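Local coordinates for protein cruciferin (Brassica napus, PDB 3KGL) that probably serves as a nutrient reserve in the seed, being an 11S globulin storage protein with two cupin domains in each subunit, at residues V43-Y48 / V347-D352; G328-N333 / F395-F400; A334-Q339 / E446-H451; D352-V357 / R389-Q394. All coordinates share one frame; numbering follows the deposited sequence.

How the contacts relate
Contact 1 joins the two cupin domains of the subunit, and contacts 2, 3 and 4 all belong to the second one. From contact 1, near the centre of the chain, the centres of contacts 2, 4 and 3 lie about 14, 16 and 23 Å away. Strands 346-352 (contact 1) and 394-401 (contact 2) are neighbours in one sheet; strands 334-341 and 385-390, of contacts 3 and 4, in another. Contacts 2 and 4, centred about 7 Å apart, touch through probable backbone hydrogen bonds. Along the chain, contact 4 falls within the span of contact 2, while contacts 2 and 3 interlock. Contacts 2 to 4 thus hold neighbouring strands together, and contact 1 sets their domain against the first.

Contact 1 of 4, residues V43-Y48 / V347-D352; sequences VSFVRY and VLYVTD
F45 and Y349 meet between the two cupin domains of this bicupin, where strand 43-48 of the first domain passes strand 347-352 of the second at an axis distance of 9.7 Å. The strands run in nearly the same direction, but belong to different sheets and touch through side chains. The close-packed part is apolar. V43 and V347 pass in opposite senses, CG2 to CG2 at 3.7 Å. F45 lies with CD1 3.7 Å from V347 CG1 and, across the ring from CD1, F45 CE2 comes 3.6 Å from Y349 CD1. The two rings meet obliquely, with planes 31° apart and centroids 5.5 Å apart, and the side chains cross at about a right angle. W31 meets the F45 ring edge-to-face, and V176 and L377 also pack here.

Toward R47, which is partly exposed, the packing gives way to polar contact. CG of R47 is anti to the backbone N (chi1 171°), the chain then bends at chi3, and the guanidinium is turned 56° from the Y349 ring plane. NH1 forms a salt bridge with E29, so the group is held from a second direction. Facing Y349, it donates side-on to a single oxygen near its own plane: R47 NE to Y349 OH is 3.2 Å, and R47 NH2 to Y349 OH 3.0 Å.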
# COMPACT_ATOMS: atom_id res chain seq x y z
N VAL A 43 13.06 4.92 3.32
CA VAL A 43 13.87 5.03 2.11
C VAL A 43 15.35 4.72 2.34
O VAL A 43 15.82 4.71 3.47
CB VAL A 43 13.77 6.43 1.47
CG1 VAL A 43 12.34 6.75 1.08
CG2 VAL A 43 14.35 7.48 2.41
N SER A 44 16.06 4.47 1.25
CA SER A 44 17.51 4.43 1.27
C SER A 44 18.00 5.55 0.36
O SER A 44 17.22 6.18 -0.37
CB SER A 44 18.01 3.08 0.76
OG SER A 44 19.42 3.00 0.77
N PHE A 45 19.30 5.81 0.41
CA PHE A 45 19.89 6.90 -0.36
C PHE A 45 21.24 6.41 -0.88
O PHE A 45 21.84 5.52 -0.29
CB PHE A 45 20.04 8.13 0.53
CG PHE A 45 20.17 9.43 -0.22
CD1 PHE A 45 19.05 10.10 -0.66
CD2 PHE A 45 21.41 10.01 -0.43
CE1 PHE A 45 19.17 11.30 -1.34
CE2 PHE A 45 21.53 11.22 -1.11
CZ PHE A 45 20.41 11.86 -1.56
N VAL A 46 21.70 6.95 -2.01
CA VAL A 46 22.96 6.51 -2.60
C VAL A 46 23.53 7.64 -3.42
O VAL A 46 22.79 8.48 -3.92
CB VAL A 46 22.78 5.29 -3.53
CG1 VAL A 46 21.75 5.58 -4.59
CG2 VAL A 46 24.11 4.90 -4.17
N ARG A 47 24.85 7.67 -3.55
CA ARG A 47 25.50 8.68 -4.36
C ARG A 47 26.44 7.98 -5.29
O ARG A 47 27.29 7.24 -4.85
CB ARG A 47 26.30 9.65 -3.50
CG ARG A 47 27.16 10.60 -4.31
CD ARG A 47 28.36 11.09 -3.52
NE ARG A 47 27.99 12.11 -2.56
CZ ARG A 47 28.19 12.01 -1.25
NH1 ARG A 47 28.77 10.94 -0.73
NH2 ARG A 47 27.81 13.00 -0.46
N TYR A 48 26.26 8.18 -6.59
CA TYR A 48 27.23 7.74 -7.57
C TYR A 48 28.26 8.84 -7.67
O TYR A 48 27.89 10.00 -7.87
CB TYR A 48 26.60 7.58 -8.94
CG TYR A 48 25.47 6.59 -9.04
CD1 TYR A 48 25.39 5.50 -8.18
CD2 TYR A 48 24.48 6.73 -10.01
CE1 TYR A 48 24.36 4.58 -8.28
CE2 TYR A 48 23.45 5.83 -10.11
CZ TYR A 48 23.39 4.76 -9.25
OH TYR A 48 22.36 3.86 -9.37
N VAL A 347 13.69 13.57 2.82
CA VAL A 347 15.09 13.23 3.00
C VAL A 347 15.89 14.37 2.37
O VAL A 347 15.69 14.71 1.21
CB VAL A 347 15.40 11.83 2.43
CG1 VAL A 347 16.61 11.84 1.49
CG2 VAL A 347 15.52 10.81 3.56
N LEU A 348 16.74 15.01 3.17
CA LEU A 348 17.37 16.27 2.77
C LEU A 348 18.85 16.10 2.53
O LEU A 348 19.58 15.55 3.36
CB LEU A 348 17.14 17.33 3.83
CG LEU A 348 17.80 18.68 3.58
CD1 LEU A 348 17.01 19.78 4.26
CD2 LEU A 348 19.24 18.70 4.05
N TYR A 349 19.31 16.59 1.39
CA TYR A 349 20.71 16.47 1.03
C TYR A 349 21.27 17.85 0.73
O TYR A 349 20.67 18.63 -0.01
CB TYR A 349 20.86 15.53 -0.18
CG TYR A 349 22.26 15.31 -0.70
CD1 TYR A 349 23.09 14.33 -0.15
CD2 TYR A 349 22.74 16.04 -1.78
CE1 TYR A 349 24.37 14.11 -0.65
CE2 TYR A 349 24.02 15.83 -2.29
CZ TYR A 349 24.83 14.87 -1.73
OH TYR A 349 26.08 14.67 -2.25
N VAL A 350 22.42 18.16 1.34
CA VAL A 350 23.10 19.42 1.10
C VAL A 350 24.03 19.23 -0.09
O VAL A 350 24.83 18.30 -0.11
CB VAL A 350 23.90 19.82 2.34
CG1 VAL A 350 24.62 21.16 2.12
CG2 VAL A 350 22.98 19.89 3.53
N THR A 351 23.92 20.09 -1.09
CA THR A 351 24.81 20.00 -2.24
C THR A 351 25.88 21.08 -2.18
O THR A 351 26.90 20.98 -2.85
CB THR A 351 24.06 20.09 -3.60
OG1 THR A 351 23.41 21.36 -3.73
CG2 THR A 351 23.04 18.99 -3.73
N ASP A 352 25.65 22.09 -1.34
CA ASP A 352 26.54 23.24 -1.29
C ASP A 352 26.41 24.04 -0.00
O ASP A 352 25.33 24.52 0.34
CB ASP A 352 26.26 24.17 -2.48
CG ASP A 352 26.66 23.56 -3.80
OD1 ASP A 352 27.88 23.30 -3.96
OD2 ASP A 352 25.77 23.35 -4.68

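Contact 2 of 4, residues G328-N333 / F395-F400; sequences GSIRQN and FRWIEF
The indole of W397 is sandwiched. G328 CA sits over one face, 3.7 Å from the centroid of the W397 six-membered ring and 18° off its normal, a CH-pi contact. F395 CE2 lies over the opposite face, displaced toward the rim. At the edge, I330 CG2 lies near the ring plane, 4.0 Å from W397 CZ3, and the carboxylate of E399 lies there too. The hydrogen bond from W397 NE1 to E399 OE2 is 3.1 Å long, almost straight and in the ring plane; it uses the anti lone pair of OE2 and helps fix the rotation of the indole. In W397, chi1 of 78° puts CG between the backbone N and the carbonyl carbon, and chi2 of 105° then turns the indole plane, whose six-membered ring lies against G328; any CB there would run into CH2.

These residues belong to two antiparallel neighbours, strands 324-331 and 394-401, in a sheet of the second cupin jelly roll. G328 with W397 and I330 with F395 are hydrogen-bonded pairs; I330 N to F395 O is 2.7 Å. On the face shared by W397, I330 lies alongside F395 and points the same way, with I330 CG1 3.7 Å from F395 CB and CD1 at the phenyl edge. S329 and R396 form the non-hydrogen-bonded pair between them, their side chains on the other face, where R396 NE makes a salt bridge with D352.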
# COMPACT_ATOMS: atom_id res chain seq x y z
N GLY A 328 16.44 23.93 -3.45
CA GLY A 328 16.52 25.29 -2.94
C GLY A 328 17.93 25.86 -2.85
O GLY A 328 18.89 25.17 -2.48
N SER A 329 18.04 27.13 -3.22
CA SER A 329 19.27 27.92 -3.06
C SER A 329 18.98 29.17 -2.26
O SER A 329 18.22 30.03 -2.71
CB SER A 329 19.80 28.37 -4.42
OG SER A 329 20.99 27.70 -4.76
N ILE A 330 19.59 29.30 -1.08
CA ILE A 330 19.47 30.53 -0.31
C ILE A 330 20.82 31.15 0.05
O ILE A 330 21.85 30.48 0.05
CB ILE A 330 18.57 30.35 0.94
CG1 ILE A 330 19.23 29.45 1.98
CG2 ILE A 330 17.25 29.73 0.53
CD1 ILE A 330 18.24 28.86 2.95
N ARG A 331 20.82 32.45 0.34
CA ARG A 331 22.07 33.14 0.62
C ARG A 331 22.24 33.33 2.11
O ARG A 331 21.27 33.42 2.84
CB ARG A 331 22.10 34.49 -0.10
CG ARG A 331 21.47 34.47 -1.48
CD ARG A 331 22.14 35.47 -2.38
NE ARG A 331 23.58 35.26 -2.37
CZ ARG A 331 24.43 35.97 -3.09
NH1 ARG A 331 23.98 36.93 -3.88
NH2 ARG A 331 25.73 35.73 -3.02
N GLN A 332 23.50 33.38 2.55
CA GLN A 332 23.83 33.49 3.97
C GLN A 332 22.78 34.24 4.77
O GLN A 332 22.33 35.33 4.39
CB GLN A 332 25.20 34.15 4.13
CG GLN A 332 25.68 34.28 5.58
CD GLN A 332 27.20 34.42 5.68
OE1 GLN A 332 27.83 35.07 4.85
NE2 GLN A 332 27.78 33.79 6.70
N ASN A 333 22.38 33.64 5.89
CA ASN A 333 21.45 34.27 6.83
C ASN A 333 19.99 34.29 6.39
O ASN A 333 19.13 34.77 7.13
CB ASN A 333 21.92 35.67 7.21
CG ASN A 333 22.99 35.65 8.28
OD1 ASN A 333 22.94 34.85 9.22
ND2 ASN A 333 23.98 36.54 8.15
N PHE A 395 23.51 28.57 0.66
CA PHE A 395 23.09 27.22 1.01
C PHE A 395 22.27 26.62 -0.12
O PHE A 395 21.34 27.25 -0.62
CB PHE A 395 22.22 27.27 2.28
CG PHE A 395 21.84 25.93 2.80
CD1 PHE A 395 22.81 24.98 3.10
CD2 PHE A 395 20.51 25.61 3.02
CE1 PHE A 395 22.46 23.73 3.59
CE2 PHE A 395 20.16 24.36 3.51
CZ PHE A 395 21.14 23.42 3.79
N ARG A 396 22.61 25.41 -0.55
CA ARG A 396 21.81 24.76 -1.58
C ARG A 396 21.63 23.29 -1.27
O ARG A 396 22.55 22.62 -0.82
CB ARG A 396 22.43 24.94 -2.96
CG ARG A 396 23.18 26.22 -3.06
CD ARG A 396 23.24 26.72 -4.46
NE ARG A 396 23.73 25.73 -5.40
CZ ARG A 396 23.38 25.72 -6.68
NH1 ARG A 396 23.86 24.79 -7.50
NH2 ARG A 396 22.52 26.64 -7.12
N TRP A 397 20.43 22.80 -1.53
CA TRP A 397 20.07 21.48 -1.07
C TRP A 397 18.97 20.89 -1.94
O TRP A 397 18.35 21.59 -2.73
CB TRP A 397 19.62 21.54 0.40
CG TRP A 397 18.21 22.06 0.65
CD1 TRP A 397 17.12 21.33 0.99
CD2 TRP A 397 17.75 23.43 0.60
NE1 TRP A 397 16.03 22.13 1.15
CE2 TRP A 397 16.39 23.42 0.91
CE3 TRP A 397 18.37 24.65 0.31
CZ2 TRP A 397 15.63 24.59 0.95
CZ3 TRP A 397 17.62 25.80 0.36
CH2 TRP A 397 16.26 25.76 0.68
N ILE A 398 18.75 19.59 -1.78
CA ILE A 398 17.69 18.91 -2.50
C ILE A 398 16.92 18.04 -1.49
O ILE A 398 17.53 17.25 -0.78
CB ILE A 398 18.28 18.10 -3.70
CG1 ILE A 398 17.43 18.26 -4.96
CG2 ILE A 398 18.53 16.65 -3.34
CD1 ILE A 398 15.94 18.01 -4.78
N GLU A 399 15.60 18.23 -1.38
CA GLU A 399 14.72 17.35 -0.59
C GLU A 399 13.99 16.34 -1.49
O GLU A 399 13.46 16.71 -2.53
CB GLU A 399 13.65 18.15 0.16
CG GLU A 399 14.15 19.29 1.04
CD GLU A 399 13.00 20.06 1.71
OE1 GLU A 399 11.96 19.45 2.04
OE2 GLU A 399 13.15 21.29 1.93
N PHE A 400 13.97 15.07 -1.09
CA PHE A 400 13.15 14.06 -1.75
C PHE A 400 11.99 13.66 -0.85
O PHE A 400 12.20 13.02 0.18
CB PHE A 400 13.96 12.81 -2.08
CG PHE A 400 14.99 13.01 -3.14
CD1 PHE A 400 14.63 13.16 -4.47
CD2 PHE A 400 16.33 13.01 -2.83
CE1 PHE A 400 15.58 13.32 -5.46
CE2 PHE A 400 17.29 13.18 -3.81
CZ PHE A 400 16.91 13.33 -5.13

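Contact 3 of 4, residues A334-Q339 / E446-H451; sequences AMVLPQ and ETTLTH
M335 N donates to T450 O at 2.8 Å. The return bond, T450 N to M335 O at 3.0 Å, is weak. Beyond it, L337 N donates to T448 O at 3.0 Å, so this carbonyl of the turn is also satisfied. On its other edge strand 334-341 is bonded through its backbone to strand 385-390, at A334 with A390 and V336 with K388.

The pairing is antiparallel: strand 449-451, near the end of the modelled chain, pairs with one side of strand 334-341 in the second cupin barrel. On one face V336 and L449 pack with I330. On the other, M335 and T450 lie side by side; chi3 of 74° bends CE of M335 round onto the T450 CG2 methyl. L337 crosses T450 at about a right angle, with CD2 3.6 Å from T450 CG2, while its CD1 reaches 3.6 Å from T447 O. An alanine in place of L337 would probably open a gap beside the T450 methyl and leave the turn at T447 and T448 less firmly covered.

The second subunit, another copy of the protein, comes up to this contact: E446 OE2 makes a salt bridge with K233 of that subunit, T450 OG1 a weak bond to the same lysine, and M335 packs on A231 of that subunit.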
# COMPACT_ATOMS: atom_id res chain seq x y z
N ALA A 334 19.70 33.78 5.20
CA ALA A 334 18.32 33.56 4.81
C ALA A 334 17.73 32.39 5.60
O ALA A 334 18.42 31.41 5.91
CB ALA A 334 18.22 33.31 3.33
N MET A 335 16.45 32.49 5.93
CA MET A 335 15.80 31.45 6.72
C MET A 335 14.56 30.90 6.02
O MET A 335 13.78 31.64 5.42
CB MET A 335 15.43 31.98 8.10
CG MET A 335 14.50 31.08 8.89
SD MET A 335 14.02 31.79 10.48
CE MET A 335 12.88 33.05 9.96
N VAL A 336 14.41 29.58 6.10
CA VAL A 336 13.22 28.91 5.63
C VAL A 336 12.33 28.67 6.82
O VAL A 336 12.57 27.76 7.61
CB VAL A 336 13.51 27.56 4.97
CG1 VAL A 336 12.33 27.16 4.09
CG2 VAL A 336 14.79 27.64 4.15
N LEU A 337 11.32 29.52 6.95
CA LEU A 337 10.34 29.42 8.02
C LEU A 337 9.97 27.99 8.39
O LEU A 337 9.81 27.13 7.52
CB LEU A 337 9.09 30.17 7.60
CG LEU A 337 9.42 31.61 7.26
CD1 LEU A 337 8.18 32.35 6.82
CD2 LEU A 337 10.03 32.24 8.49
N PRO A 338 9.81 27.74 9.69
CA PRO A 338 9.42 26.45 10.26
C PRO A 338 8.24 25.82 9.53
O PRO A 338 7.11 26.31 9.63
CB PRO A 338 9.02 26.81 11.69
CG PRO A 338 9.79 28.03 11.99
CD PRO A 338 9.86 28.80 10.72
N GLN A 339 8.50 24.74 8.81
CA GLN A 339 7.48 24.01 8.06
C GLN A 339 7.48 22.52 8.44
O GLN A 339 8.46 22.01 8.99
CB GLN A 339 7.73 24.16 6.56
CG GLN A 339 9.05 23.54 6.05
CD GLN A 339 9.51 24.11 4.72
OE1 GLN A 339 10.12 23.40 3.90
NE2 GLN A 339 9.22 25.38 4.49
N GLU A 446 6.16 37.45 4.96
CA GLU A 446 6.74 36.52 3.99
C GLU A 446 6.14 35.12 4.16
O GLU A 446 5.71 34.74 5.26
CB GLU A 446 8.27 36.47 4.08
CG GLU A 446 8.84 36.57 5.48
CD GLU A 446 9.41 37.93 5.77
OE1 GLU A 446 10.00 38.54 4.85
OE2 GLU A 446 9.28 38.40 6.93
N THR A 447 6.10 34.36 3.07
CA THR A 447 5.41 33.08 3.05
C THR A 447 6.29 31.91 3.49
O THR A 447 5.91 31.10 4.36
CB THR A 447 4.86 32.80 1.65
OG1 THR A 447 3.57 33.40 1.52
CG2 THR A 447 4.74 31.30 1.39
N THR A 448 7.47 31.86 2.89
CA THR A 448 8.38 30.73 3.05
C THR A 448 9.81 31.19 3.34
O THR A 448 10.41 30.78 4.35
CB THR A 448 8.33 29.83 1.80
OG1 THR A 448 7.16 29.01 1.84
CG2 THR A 448 9.56 28.95 1.73
N LEU A 449 10.36 32.05 2.47
CA LEU A 449 11.71 32.61 2.63
C LEU A 449 11.71 33.93 3.40
O LEU A 449 10.75 34.70 3.33
CB LEU A 449 12.37 32.84 1.27
CG LEU A 449 13.23 31.73 0.68
CD1 LEU A 449 14.09 32.30 -0.43
CD2 LEU A 449 14.09 31.13 1.77
N THR A 450 12.81 34.21 4.11
CA THR A 450 12.97 35.50 4.77
C THR A 450 14.43 35.79 5.16
O THR A 450 15.27 34.89 5.15
CB THR A 450 12.06 35.60 6.01
OG1 THR A 450 12.19 36.90 6.59
CG2 THR A 450 12.43 34.55 7.02
N HIS A 451 14.72 37.04 5.50
CA HIS A 451 16.05 37.39 6.00
C HIS A 451 16.08 37.38 7.53
O HIS A 451 15.06 37.63 8.16
CB HIS A 451 16.49 38.77 5.48
CG HIS A 451 17.97 38.99 5.53
ND1 HIS A 451 18.81 38.62 4.50
CD2 HIS A 451 18.77 39.52 6.49
CE1 HIS A 451 20.06 38.93 4.81
NE2 HIS A 451 20.06 39.48 6.01

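Contact 4 of 4, residues D352-V357 / R389-Q394; sequences DGEAHV and RATSEQ
T391 lays its CG2 against CB of E354, 3.6 Å away, where segment 352-357 meets the chain leaving strand 389-390 in the second cupin barrel. H356 with R389 is an antiparallel hydrogen-bonded pair, H356 N to R389 O at 2.8 Å, and A355 with A390 is the non-hydrogen-bonded pair beside it. Beyond A390 the chain turns, and two successive N-H groups converge on one carbonyl: T391 N to E354 O is 2.8 Å and S392 N to E354 O 3.2 Å, both coming from the same face of its plane.

S392 supplies a side-chain acceptor: its OG, between backbone N and carbonyl carbon (chi1 56°), takes the N-H of E354, with E354 N 2.8 Å from S392 OG, and lies beside G353 CA. An alanine here has no OG, and E354 N would probably be left without an acceptor and the 352-354 backbone freer to shift.

The side chains of the H356-R389 pair have other partners: H356 NE2 bonds to D369 and ND1 to Q371, R389 NE to N333. R389 NH1 also meets a sulfate ion, probably from the crystallisation liquor, which implies only that this guanidinium can take an anion there.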
# COMPACT_ATOMS: atom_id res chain seq x y z
N ASP A 352 25.65 22.09 -1.34
CA ASP A 352 26.54 23.24 -1.29
C ASP A 352 26.41 24.04 -0.00
O ASP A 352 25.33 24.52 0.34
CB ASP A 352 26.26 24.17 -2.48
CG ASP A 352 26.66 23.56 -3.80
OD1 ASP A 352 27.88 23.30 -3.96
OD2 ASP A 352 25.77 23.35 -4.68
N GLY A 353 27.52 24.18 0.71
CA GLY A 353 27.52 25.02 1.89
C GLY A 353 26.90 24.44 3.14
O GLY A 353 26.80 23.23 3.34
N GLU A 354 26.46 25.34 4.01
CA GLU A 354 26.12 24.98 5.36
C GLU A 354 24.89 25.74 5.81
O GLU A 354 24.67 26.88 5.40
CB GLU A 354 27.28 25.33 6.31
CG GLU A 354 28.59 24.60 6.06
CD GLU A 354 29.26 24.16 7.36
OE1 GLU A 354 30.32 23.49 7.30
OE2 GLU A 354 28.72 24.48 8.44
N ALA A 355 24.11 25.12 6.68
CA ALA A 355 23.01 25.82 7.33
C ALA A 355 22.72 25.22 8.69
O ALA A 355 23.05 24.06 8.98
CB ALA A 355 21.77 25.80 6.46
N HIS A 356 22.11 26.01 9.55
CA HIS A 356 21.80 25.54 10.88
C HIS A 356 20.32 25.21 10.97
O HIS A 356 19.46 26.07 10.74
CB HIS A 356 22.18 26.58 11.93
CG HIS A 356 22.03 26.09 13.33
ND1 HIS A 356 23.08 25.50 14.01
CD2 HIS A 356 20.96 26.05 14.15
CE1 HIS A 356 22.66 25.14 15.21
NE2 HIS A 356 21.38 25.46 15.32
N VAL A 357 20.03 23.95 11.28
CA VAL A 357 18.64 23.51 11.31
C VAL A 357 18.20 22.98 12.65
O VAL A 357 18.98 22.42 13.42
CB VAL A 357 18.28 22.47 10.18
CG1 VAL A 357 19.50 21.83 9.54
CG2 VAL A 357 17.35 21.41 10.73
N ARG A 389 18.51 27.87 8.71
CA ARG A 389 19.07 29.18 8.40
C ARG A 389 20.38 28.96 7.65
O ARG A 389 21.21 28.16 8.05
CB ARG A 389 19.33 29.97 9.67
CG ARG A 389 19.71 31.43 9.41
CD ARG A 389 20.25 32.15 10.66
NE ARG A 389 21.71 32.30 10.65
CZ ARG A 389 22.53 31.78 11.56
NH1 ARG A 389 22.03 31.10 12.57
NH2 ARG A 389 23.84 31.97 11.47
N ALA A 390 20.57 29.67 6.54
CA ALA A 390 21.79 29.48 5.75
C ALA A 390 22.96 30.11 6.49
O ALA A 390 22.80 31.12 7.17
CB ALA A 390 21.64 30.07 4.36
N THR A 391 24.13 29.50 6.36
CA THR A 391 25.27 29.83 7.21
C THR A 391 26.53 30.13 6.41
O THR A 391 27.31 31.01 6.78
CB THR A 391 25.58 28.69 8.18
OG1 THR A 391 25.14 29.06 9.49
CG2 THR A 391 27.08 28.37 8.19
N SER A 392 26.73 29.36 5.35
CA SER A 392 27.79 29.62 4.41
C SER A 392 27.29 30.72 3.49
O SER A 392 26.16 31.20 3.64
CB SER A 392 28.12 28.36 3.62
OG SER A 392 26.96 27.86 2.97
N GLU A 393 28.13 31.11 2.53
CA GLU A 393 27.76 32.19 1.63
C GLU A 393 26.42 31.93 0.95
O GLU A 393 25.51 32.75 1.02
CB GLU A 393 28.86 32.47 0.62
CG GLU A 393 29.75 33.63 1.02
CD GLU A 393 30.06 34.53 -0.15
OE1 GLU A 393 30.37 35.72 0.08
OE2 GLU A 393 29.96 34.05 -1.30
N GLN A 394 26.29 30.79 0.30
CA GLN A 394 24.95 30.34 -0.06
C GLN A 394 24.73 28.86 0.22
O GLN A 394 25.63 28.03 0.08
CB GLN A 394 24.59 30.71 -1.50
CG GLN A 394 24.98 29.71 -2.56
CD GLN A 394 24.45 30.12 -3.93
OE1 GLN A 394 23.43 30.82 -4.03
NE2 GLN A 394 25.15 29.69 -4.98